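Local coordinates for protein apoptosis regulator ced-9 (Caenorhabditis elegans, PDB 1OHU) that holds the cell-death activator CED-4 inactive in a complex and releases it when EGL-1 binds, so controlling programmed cell death, at residues I13-V17 with T135-K140; Y20-I25 with G111-A116; M99-I105 with R152-F157. The protein carries 3 engineered substitutions. The contacts are given in a common frame with arbitrary orientation. Numbering follows the deposited sequence.

Interaction 1. Residues I13-V17 with T135-K140; sequences IEGFV and TSLFIK
This is a buried helix-helix contact in the all-helical Bcl-2 domain of CED-9, one piece of a longer protein. It joins the N-terminal end of helix 13-27, within the predicted BH4 motif, to helix 128-144. The N-to-C directions of the two short helical segments lie 135° apart, their axes approach to 9.2 Å, and the signed crossing angle is 135°. The backbones come closest at Glu14 and Ser136, whose CA atoms are 5.6 Å apart. A small residue at that point lets Ile13 and Val17, one turn apart, bracket Ser136. Ile13 buries the most surface. With chi1 near -110°, off the usual wells, it brings Ile13 CG2 to 3.3 Å from Ser136 O and Ile13 CD1 to 3.6 Å from Ile139 CG2. Val17, in the t rotamer, places CG2 3.3 Å from Ser136 OG and CG1 4.1 Å from Thr135 CB. Ser136 OG is hydrogen-bonded within its own helix to Phe132 O. At the outer margin, Glu14 OE1 and Lys140 NZ form a salt bridge of 2.8 Å. The Glu14 side chain folds at chi2 (p, near 73°) to bring OE1 to Lys140, which is extended beyond chi1. OE1 is crowded in the model, so its place is less certain. Phe16 stacks on Trp154 and touches helix 44-71. Ile139 packs on Leu104 and Ile108 of helix 101-118, and Thr135 meets Tyr82 of helix 79-86.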
loop_
_atom_site.group_PDB
_atom_site.type_symbol
_atom_site.label_atom_id
_atom_site.label_comp_id
_atom_site.label_asym_id
_atom_site.label_seq_id
_atom_site.Cartn_x
_atom_site.Cartn_y
_atom_site.Cartn_z
ATOM N N ILE A 13 -0.151 -8.396 7.139
ATOM C CA ILE A 13 0.145 -7.314 6.225
ATOM C C ILE A 13 0.096 -7.749 4.759
ATOM O O ILE A 13 -0.382 -7.003 3.912
ATOM C CB ILE A 13 1.520 -6.677 6.572
ATOM C CG1 ILE A 13 1.293 -5.280 7.155
ATOM C CG2 ILE A 13 2.435 -6.628 5.357
ATOM C CD1 ILE A 13 0.431 -4.368 6.302
ATOM N N GLU A 14 0.570 -8.955 4.459
ATOM C CA GLU A 14 0.558 -9.436 3.080
ATOM C C GLU A 14 -0.816 -9.345 2.454
ATOM O O GLU A 14 -0.946 -9.035 1.264
ATOM C CB GLU A 14 1.041 -10.885 2.992
ATOM C CG GLU A 14 2.524 -11.038 3.230
ATOM C CD GLU A 14 2.903 -10.843 4.680
ATOM O OE1 GLU A 14 4.106 -10.644 4.950
ATOM O OE2 GLU A 14 2.002 -10.903 5.547
ATOM N N GLY A 15 -1.840 -9.626 3.253
ATOM C CA GLY A 15 -3.202 -9.580 2.756
ATOM C C GLY A 15 -3.585 -8.210 2.235
ATOM O O GLY A 15 -4.249 -8.099 1.206
ATOM N N PHE A 16 -3.173 -7.161 2.940
ATOM C CA PHE A 16 -3.494 -5.803 2.505
ATOM C C PHE A 16 -2.711 -5.444 1.246
ATOM O O PHE A 16 -3.259 -4.874 0.297
ATOM C CB PHE A 16 -3.158 -4.779 3.598
ATOM C CG PHE A 16 -4.033 -4.873 4.818
ATOM C CD1 PHE A 16 -3.838 -5.883 5.757
ATOM C CD2 PHE A 16 -5.052 -3.947 5.029
ATOM C CE1 PHE A 16 -4.646 -5.969 6.889
ATOM C CE2 PHE A 16 -5.866 -4.023 6.157
ATOM C CZ PHE A 16 -5.663 -5.036 7.090
ATOM N N VAL A 17 -1.425 -5.775 1.240
ATOM C CA VAL A 17 -0.575 -5.457 0.100
ATOM C C VAL A 17 -1.067 -6.163 -1.161
ATOM O O VAL A 17 -1.203 -5.538 -2.209
ATOM C CB VAL A 17 0.889 -5.837 0.372
ATOM C CG1 VAL A 17 1.766 -5.340 -0.768
ATOM C CG2 VAL A 17 1.351 -5.240 1.694
ATOM N N THR A 135 7.357 -4.011 0.273
ATOM C CA THR A 135 6.291 -3.259 0.929
ATOM C C THR A 135 5.800 -3.961 2.198
ATOM O O THR A 135 5.712 -3.353 3.263
ATOM C CB THR A 135 5.102 -3.033 -0.045
ATOM O OG1 THR A 135 5.571 -2.362 -1.228
ATOM C CG2 THR A 135 4.027 -2.172 0.614
ATOM N N SER A 136 5.505 -5.249 2.083
ATOM C CA SER A 136 5.022 -6.043 3.214
ATOM C C SER A 136 6.045 -6.118 4.349
ATOM O O SER A 136 5.704 -5.993 5.521
ATOM C CB SER A 136 4.694 -7.465 2.751
ATOM O OG SER A 136 3.747 -7.467 1.696
ATOM N N LEU A 137 7.298 -6.337 3.986
ATOM C CA LEU A 137 8.373 -6.445 4.959
ATOM C C LEU A 137 8.627 -5.108 5.663
ATOM O O LEU A 137 8.694 -5.040 6.888
ATOM C CB LEU A 137 9.640 -6.930 4.246
ATOM C CG LEU A 137 10.881 -7.328 5.043
ATOM C CD1 LEU A 137 11.883 -8.000 4.107
ATOM C CD2 LEU A 137 11.488 -6.098 5.697
ATOM N N PHE A 138 8.766 -4.047 4.883
ATOM C CA PHE A 138 9.020 -2.726 5.441
ATOM C C PHE A 138 7.966 -2.357 6.482
ATOM O O PHE A 138 8.297 -1.873 7.564
ATOM C CB PHE A 138 9.044 -1.690 4.311
ATOM C CG PHE A 138 9.537 -0.335 4.729
ATOM C CD1 PHE A 138 8.671 0.594 5.296
ATOM C CD2 PHE A 138 10.866 0.023 4.531
ATOM C CE1 PHE A 138 9.118 1.864 5.656
ATOM C CE2 PHE A 138 11.325 1.288 4.885
ATOM C CZ PHE A 138 10.453 2.213 5.448
ATOM N N ILE A 139 6.704 -2.612 6.155
ATOM C CA ILE A 139 5.585 -2.303 7.038
ATOM C C ILE A 139 5.508 -3.214 8.253
ATOM O O ILE A 139 5.143 -2.769 9.342
ATOM C CB ILE A 139 4.243 -2.383 6.276
ATOM C CG1 ILE A 139 4.239 -1.370 5.127
ATOM C CG2 ILE A 139 3.088 -2.097 7.220
ATOM C CD1 ILE A 139 2.926 -1.297 4.376
ATOM N N LYS A 140 5.837 -4.487 8.059
ATOM C CA LYS A 140 5.823 -5.477 9.131
ATOM C C LYS A 140 6.691 -5.034 10.304
ATOM O O LYS A 140 6.238 -4.952 11.448
ATOM C CB LYS A 140 6.370 -6.804 8.624
ATOM C CG LYS A 140 5.366 -7.736 8.022
ATOM C CD LYS A 140 6.071 -9.018 7.658
ATOM C CE LYS A 140 5.096 -10.149 7.488
ATOM N NZ LYS A 140 5.797 -11.357 7.008
#

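Interaction 2. Residues Y20-I25 with G111-A116; sequences YFTHRI and GGFVAA
Arg24 and Gly112 have the most surface buried where helix 20-25 crosses helix 111-116, and Phe21 follows. Both segments are regular helix. Their N-to-C directions differ by 50°, with a signed crossing angle of -50° and an axis separation of 8.3 Å. The CA atoms of Phe21 and Gly112 are 4.5 Å apart. One turn on, Ile25 CA and Ala116 CA are 4.7 Å apart. Gly112 makes this closeness possible. A CB there would clash with Tyr20 CE2 and sit tightly against Arg24 CB. As it is, the edge of the Tyr20 ring reaches Gly112 CA, 3.9 Å from Tyr20 CE2. Gly111 is similarly constrained, since a CB would clash with Phe21 CE1. These glycines belong to the predicted BH1 motif and the partner helix to the predicted BH4 motif. In the Bcl-2 fold, the contact sets the BH4 helix directly against the central helix 101-118. Arg24 points toward the partner, with chi1 t and chi2 p. Arg24 CG lies 3.3 Å from Gly112 O, and Arg24 NH1 lies 3.7 Å from Ala116 CB. Arg24 NH2 comes 4.0 Å from Phe113 CD1. The charge is met by a salt bridge from NE to Glu57 on helix 44-71. Phe21, with chi1 near -87°, sets CE1 3.5 Å from both Gly111 C and Gly112 N. Gly111 O lies over one face of its ring. Phe21 CD2 also touches Ala115 CB at 3.9 Å, and Ile25 CD1 reaches the same methyl, Ala115 CB, at 4.1 Å.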
loop_
_atom_site.group_PDB
_atom_site.type_symbol
_atom_site.label_atom_id
_atom_site.label_comp_id
_atom_site.label_asym_id
_atom_site.label_seq_id
_atom_site.Cartn_x
_atom_site.Cartn_y
_atom_site.Cartn_z
ATOM N N TYR A 20 -4.517 -4.819 -2.251
ATOM C CA TYR A 20 -4.454 -3.469 -2.786
ATOM C C TYR A 20 -3.763 -3.462 -4.153
ATOM O O TYR A 20 -4.219 -2.791 -5.083
ATOM C CB TYR A 20 -3.730 -2.518 -1.835
ATOM C CG TYR A 20 -3.862 -1.083 -2.304
ATOM C CD1 TYR A 20 -5.062 -0.393 -2.151
ATOM C CD2 TYR A 20 -2.827 -0.457 -2.994
ATOM C CE1 TYR A 20 -5.235 0.884 -2.683
ATOM C CE2 TYR A 20 -2.987 0.818 -3.529
ATOM C CZ TYR A 20 -4.199 1.481 -3.373
ATOM O OH TYR A 20 -4.388 2.715 -3.938
ATOM N N PHE A 21 -2.669 -4.209 -4.272
ATOM C CA PHE A 21 -1.947 -4.293 -5.537
ATOM C C PHE A 21 -2.912 -4.800 -6.608
ATOM O O PHE A 21 -3.050 -4.202 -7.670
ATOM C CB PHE A 21 -0.753 -5.252 -5.403
ATOM C CG PHE A 21 0.517 -4.601 -4.882
ATOM C CD1 PHE A 21 0.473 -3.651 -3.864
ATOM C CD2 PHE A 21 1.768 -4.985 -5.382
ATOM C CE1 PHE A 21 1.651 -3.091 -3.349
ATOM C CE2 PHE A 21 2.947 -4.435 -4.876
ATOM C CZ PHE A 21 2.887 -3.484 -3.854
ATOM N N THR A 22 -3.593 -5.900 -6.315
ATOM C CA THR A 22 -4.550 -6.479 -7.252
ATOM C C THR A 22 -5.606 -5.456 -7.692
ATOM O O THR A 22 -5.904 -5.324 -8.880
ATOM C CB THR A 22 -5.251 -7.683 -6.614
ATOM O OG1 THR A 22 -4.269 -8.652 -6.233
ATOM C CG2 THR A 22 -6.225 -8.310 -7.580
ATOM N N HIS A 23 -6.158 -4.731 -6.726
ATOM C CA HIS A 23 -7.182 -3.730 -6.987
ATOM C C HIS A 23 -6.663 -2.538 -7.788
ATOM O O HIS A 23 -7.309 -2.087 -8.736
ATOM C CB HIS A 23 -7.771 -3.239 -5.666
ATOM C CG HIS A 23 -8.643 -2.033 -5.809
ATOM N ND1 HIS A 23 -9.884 -2.078 -6.409
ATOM C CD2 HIS A 23 -8.431 -0.739 -5.473
ATOM C CE1 HIS A 23 -10.398 -0.861 -6.436
ATOM N NE2 HIS A 23 -9.536 -0.030 -5.875
ATOM N N ARG A 24 -5.497 -2.023 -7.417
ATOM C CA ARG A 24 -4.947 -0.882 -8.132
ATOM C C ARG A 24 -4.570 -1.247 -9.567
ATOM O O ARG A 24 -4.744 -0.448 -10.489
ATOM C CB ARG A 24 -3.734 -0.311 -7.390
ATOM C CG ARG A 24 -3.203 0.975 -8.022
ATOM C CD ARG A 24 -4.299 2.028 -8.163
ATOM N NE ARG A 24 -3.815 3.230 -8.842
ATOM C CZ ARG A 24 -3.618 3.332 -10.155
ATOM N NH1 ARG A 24 -3.866 2.307 -10.959
ATOM N NH2 ARG A 24 -3.160 4.464 -10.664
ATOM N N ILE A 25 -4.062 -2.458 -9.756
ATOM C CA ILE A 25 -3.690 -2.919 -11.086
ATOM C C ILE A 25 -4.945 -3.111 -11.943
ATOM O O ILE A 25 -4.950 -2.789 -13.128
ATOM C CB ILE A 25 -2.928 -4.246 -11.006
ATOM C CG1 ILE A 25 -1.546 -4.003 -10.381
ATOM C CG2 ILE A 25 -2.829 -4.880 -12.391
ATOM C CD1 ILE A 25 -0.755 -5.278 -10.115
ATOM N N GLY A 111 2.903 1.602 -3.432
ATOM C CA GLY A 111 3.254 0.292 -3.957
ATOM C C GLY A 111 2.279 -0.100 -5.047
ATOM O O GLY A 111 2.684 -0.525 -6.127
ATOM N N GLY A 112 0.988 0.054 -4.764
ATOM C CA GLY A 112 -0.018 -0.286 -5.756
ATOM C C GLY A 112 0.146 0.564 -7.002
ATOM O O GLY A 112 0.013 0.081 -8.117
ATOM N N PHE A 113 0.434 1.844 -6.794
ATOM C CA PHE A 113 0.625 2.805 -7.871
ATOM C C PHE A 113 1.764 2.388 -8.806
ATOM O O PHE A 113 1.607 2.374 -10.025
ATOM C CB PHE A 113 0.942 4.184 -7.279
ATOM C CG PHE A 113 1.226 5.241 -8.311
ATOM C CD1 PHE A 113 0.191 5.824 -9.032
ATOM C CD2 PHE A 113 2.533 5.660 -8.557
ATOM C CE1 PHE A 113 0.453 6.812 -9.984
ATOM C CE2 PHE A 113 2.804 6.642 -9.501
ATOM C CZ PHE A 113 1.758 7.222 -10.218
ATOM N N VAL A 114 2.912 2.064 -8.222
ATOM C CA VAL A 114 4.078 1.652 -9.000
ATOM C C VAL A 114 3.845 0.303 -9.689
ATOM O O VAL A 114 4.223 0.111 -10.838
ATOM C CB VAL A 114 5.323 1.536 -8.105
ATOM C CG1 VAL A 114 6.544 1.238 -8.961
ATOM C CG2 VAL A 114 5.520 2.829 -7.334
ATOM N N ALA A 115 3.237 -0.634 -8.974
ATOM C CA ALA A 115 2.948 -1.946 -9.540
ATOM C C ALA A 115 2.146 -1.763 -10.827
ATOM O O ALA A 115 2.445 -2.381 -11.844
ATOM C CB ALA A 115 2.159 -2.781 -8.547
ATOM N N ALA A 116 1.133 -0.901 -10.782
ATOM C CA ALA A 116 0.308 -0.651 -11.964
ATOM C C ALA A 116 1.124 -0.085 -13.131
ATOM O O ALA A 116 0.772 -0.291 -14.289
ATOM C CB ALA A 116 -0.830 0.290 -11.615
#

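Interaction 3. Residues M99-I105 with R152-F157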
loop_
_atom_site.group_PDB
_atom_site.type_symbol
_atom_site.label_atom_id
_atom_site.label_comp_id
_atom_site.label_asym_id
_atom_site.label_seq_id
_atom_site.Cartn_x
_atom_site.Cartn_y
_atom_site.Cartn_z
HETATM N N MSE A 99 5.540 4.267 12.113
HETATM C CA MSE A 99 4.582 3.662 11.193
HETATM C C MSE A 99 3.163 4.119 11.494
HETATM O O MSE A 99 2.342 3.343 11.980
HETATM C CB MSE A 99 4.661 2.131 11.261
HETATM C CG MSE A 99 3.740 1.400 10.278
HETATM SE SE MSE A 99 3.922 1.984 8.428
HETATM C CE MSE A 99 5.606 1.133 8.007
ATOM N N SER A 100 2.885 5.385 11.207
ATOM C CA SER A 100 1.562 5.945 11.431
ATOM C C SER A 100 0.636 5.454 10.327
ATOM O O SER A 100 1.092 4.877 9.339
ATOM C CB SER A 100 1.619 7.473 11.405
ATOM O OG SER A 100 1.964 7.956 10.116
ATOM N N TYR A 101 -0.662 5.681 10.495
ATOM C CA TYR A 101 -1.641 5.265 9.495
ATOM C C TYR A 101 -1.356 5.985 8.182
ATOM O O TYR A 101 -1.567 5.438 7.102
ATOM C CB TYR A 101 -3.055 5.596 9.975
ATOM C CG TYR A 101 -3.421 4.941 11.288
ATOM C CD1 TYR A 101 -3.468 3.550 11.407
ATOM C CD2 TYR A 101 -3.709 5.707 12.415
ATOM C CE1 TYR A 101 -3.796 2.940 12.619
ATOM C CE2 TYR A 101 -4.038 5.109 13.632
ATOM C CZ TYR A 101 -4.080 3.726 13.727
ATOM O OH TYR A 101 -4.402 3.134 14.928
ATOM N N GLY A 102 -0.870 7.217 8.285
ATOM C CA GLY A 102 -0.557 7.992 7.101
ATOM C C GLY A 102 0.575 7.377 6.304
ATOM O O GLY A 102 0.496 7.284 5.082
ATOM N N ARG A 103 1.632 6.960 6.991
ATOM C CA ARG A 103 2.770 6.351 6.319
ATOM C C ARG A 103 2.356 4.967 5.819
ATOM O O ARG A 103 2.771 4.532 4.742
ATOM C CB ARG A 103 3.962 6.226 7.276
ATOM C CG ARG A 103 5.288 5.967 6.567
ATOM C CD ARG A 103 6.425 5.668 7.534
ATOM N NE ARG A 103 7.716 5.636 6.844
ATOM C CZ ARG A 103 8.861 5.229 7.388
ATOM N NH1 ARG A 103 8.895 4.805 8.646
ATOM N NH2 ARG A 103 9.980 5.254 6.673
ATOM N N LEU A 104 1.530 4.286 6.607
ATOM C CA LEU A 104 1.051 2.956 6.257
ATOM C C LEU A 104 0.300 2.998 4.932
ATOM O O LEU A 104 0.644 2.299 3.979
ATOM C CB LEU A 104 0.125 2.438 7.358
ATOM C CG LEU A 104 -0.640 1.137 7.103
ATOM C CD1 LEU A 104 0.328 -0.009 6.889
ATOM C CD2 LEU A 104 -1.550 0.857 8.287
ATOM N N ILE A 105 -0.729 3.835 4.894
ATOM C CA ILE A 105 -1.570 4.023 3.721
ATOM C C ILE A 105 -0.755 4.484 2.519
ATOM O O ILE A 105 -0.963 4.020 1.402
ATOM C CB ILE A 105 -2.662 5.075 4.027
ATOM C CG1 ILE A 105 -3.567 4.556 5.145
ATOM C CG2 ILE A 105 -3.458 5.401 2.772
ATOM C CD1 ILE A 105 -4.551 5.581 5.652
ATOM N N ARG A 152 -1.381 2.532 18.402
ATOM C CA ARG A 152 -2.236 2.355 17.231
ATOM C C ARG A 152 -2.618 0.889 17.038
ATOM O O ARG A 152 -2.033 -0.007 17.652
ATOM C CB ARG A 152 -1.566 2.894 15.956
ATOM C CG ARG A 152 -0.151 3.415 16.128
ATOM C CD ARG A 152 0.021 4.746 15.410
ATOM N NE ARG A 152 1.414 5.180 15.393
ATOM C CZ ARG A 152 1.811 6.420 15.121
ATOM N NH1 ARG A 152 0.913 7.362 14.849
ATOM N NH2 ARG A 152 3.107 6.718 15.113
ATOM N N SER A 153 -3.615 0.657 16.192
ATOM C CA SER A 153 -4.093 -0.688 15.910
ATOM C C SER A 153 -5.000 -0.641 14.687
ATOM O O SER A 153 -5.265 0.434 14.146
ATOM C CB SER A 153 -4.872 -1.236 17.112
ATOM O OG SER A 153 -6.029 -0.461 17.375
ATOM N N TRP A 154 -5.470 -1.805 14.250
ATOM C CA TRP A 154 -6.350 -1.877 13.091
ATOM C C TRP A 154 -7.758 -1.395 13.413
ATOM O O TRP A 154 -8.460 -0.887 12.539
ATOM C CB TRP A 154 -6.397 -3.306 12.546
ATOM C CG TRP A 154 -5.167 -3.682 11.774
ATOM C CD1 TRP A 154 -4.242 -4.624 12.114
ATOM C CD2 TRP A 154 -4.718 -3.104 10.540
ATOM N NE1 TRP A 154 -3.242 -4.669 11.170
ATOM C CE2 TRP A 154 -3.510 -3.746 10.193
ATOM C CE3 TRP A 154 -5.220 -2.103 9.694
ATOM C CZ2 TRP A 154 -2.793 -3.421 9.034
ATOM C CZ3 TRP A 154 -4.503 -1.779 8.540
ATOM C CH2 TRP A 154 -3.305 -2.438 8.223
ATOM N N ASP A 155 -8.172 -1.562 14.666
ATOM C CA ASP A 155 -9.498 -1.132 15.096
ATOM C C ASP A 155 -9.511 0.385 15.080
ATOM O O ASP A 155 -10.418 1.012 14.530
ATOM C CB ASP A 155 -9.774 -1.643 16.506
ATOM C CG ASP A 155 -9.626 -3.146 16.610
ATOM O OD1 ASP A 155 -10.467 -3.869 16.029
ATOM O OD2 ASP A 155 -8.662 -3.607 17.264
ATOM N N ASP A 156 -8.486 0.968 15.687
ATOM C CA ASP A 156 -8.340 2.414 15.737
ATOM C C ASP A 156 -8.263 2.909 14.289
ATOM O O ASP A 156 -8.700 4.015 13.968
ATOM C CB ASP A 156 -7.059 2.768 16.494
ATOM C CG ASP A 156 -7.041 4.199 16.971
ATOM O OD1 ASP A 156 -7.071 5.116 16.125
ATOM O OD2 ASP A 156 -6.997 4.404 18.202
ATOM N N PHE A 157 -7.710 2.063 13.423
ATOM C CA PHE A 157 -7.561 2.364 12.001
ATOM C C PHE A 157 -8.920 2.541 11.334
ATOM O O PHE A 157 -9.162 3.539 10.652
ATOM C CB PHE A 157 -6.793 1.229 11.308
ATOM C CG PHE A 157 -6.806 1.303 9.801
ATOM C CD1 PHE A 157 -6.021 2.231 9.126
ATOM C CD2 PHE A 157 -7.603 0.436 9.058
ATOM C CE1 PHE A 157 -6.029 2.293 7.730
ATOM C CE2 PHE A 157 -7.619 0.491 7.666
ATOM C CZ PHE A 157 -6.830 1.421 7.001
#
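Here the BH1 and BH2 regions of the Bcl-2 fold meet through the starts of two helices, 101-118 and 154-172. The BH1 assignment is predicted and the BH2 assignment inferred. In Bcl-2 proteins these regions help form the groove that takes BH3 peptides, consistent with EGL-1 binding. Each helix has a serine N-cap. Ser100 OG accepts from Arg103 N at 3.3 Å. Ser153 OG accepts from Asp156 N, also at 3.3 Å, in a weak bond. Across the contact, Tyr101 reaches over to the second helix start, and its hydroxyl OH accepts a hydrogen bond from Ser153 N at 2.9 Å. Tyr101 buries by far the most surface of any residue here.

The apolar contacts lie deeper. Tyr101 CD1 is 3.7 Å from Phe157 CD1. The two rings meet obliquely, with planes at 44° and centroids 5.9 Å apart. Ile105 CD1 touches the edge of the Phe157 ring at CE1, 4.2 Å away. Leu104 CD2 meets Trp154 CH2 at 3.7 Å. Trp154 also stacks on Phe16 of the BH4 helix, and Phe157 packs on Met48 and Met49 of helix 44-71.

Arg152 lies along the start of segment 99-105. The carbonyl O of Met99, a selenomethionine here, sits over one face of the Arg152 guanidinium; it accepts from Trp147 NE1. Ser100 CB lies over a face too, 3.5 Å from Arg152 NH1.

From the N terminus, the BH4 helix 13-27 comes first and takes part in two contacts. Its first turn pairs with helix 128-144, late in the chain, which closes interaction 1. Its later turns meet helix 101-118 sooner in the chain, so interaction 2 closes a shorter loop within that of interaction 1. Interaction 3 starts at the other end of helix 101-118 and closes only at helix 154-172. It therefore crosses both of the others. Interactions 1 and 2 touch through Thr135 and Phe21. Interactions 1 and 3 touch at several points, among them Phe138 with Arg103. Interactions 2 and 3 lie on opposite sides of the chain's centre, with centres about 19 Å apart.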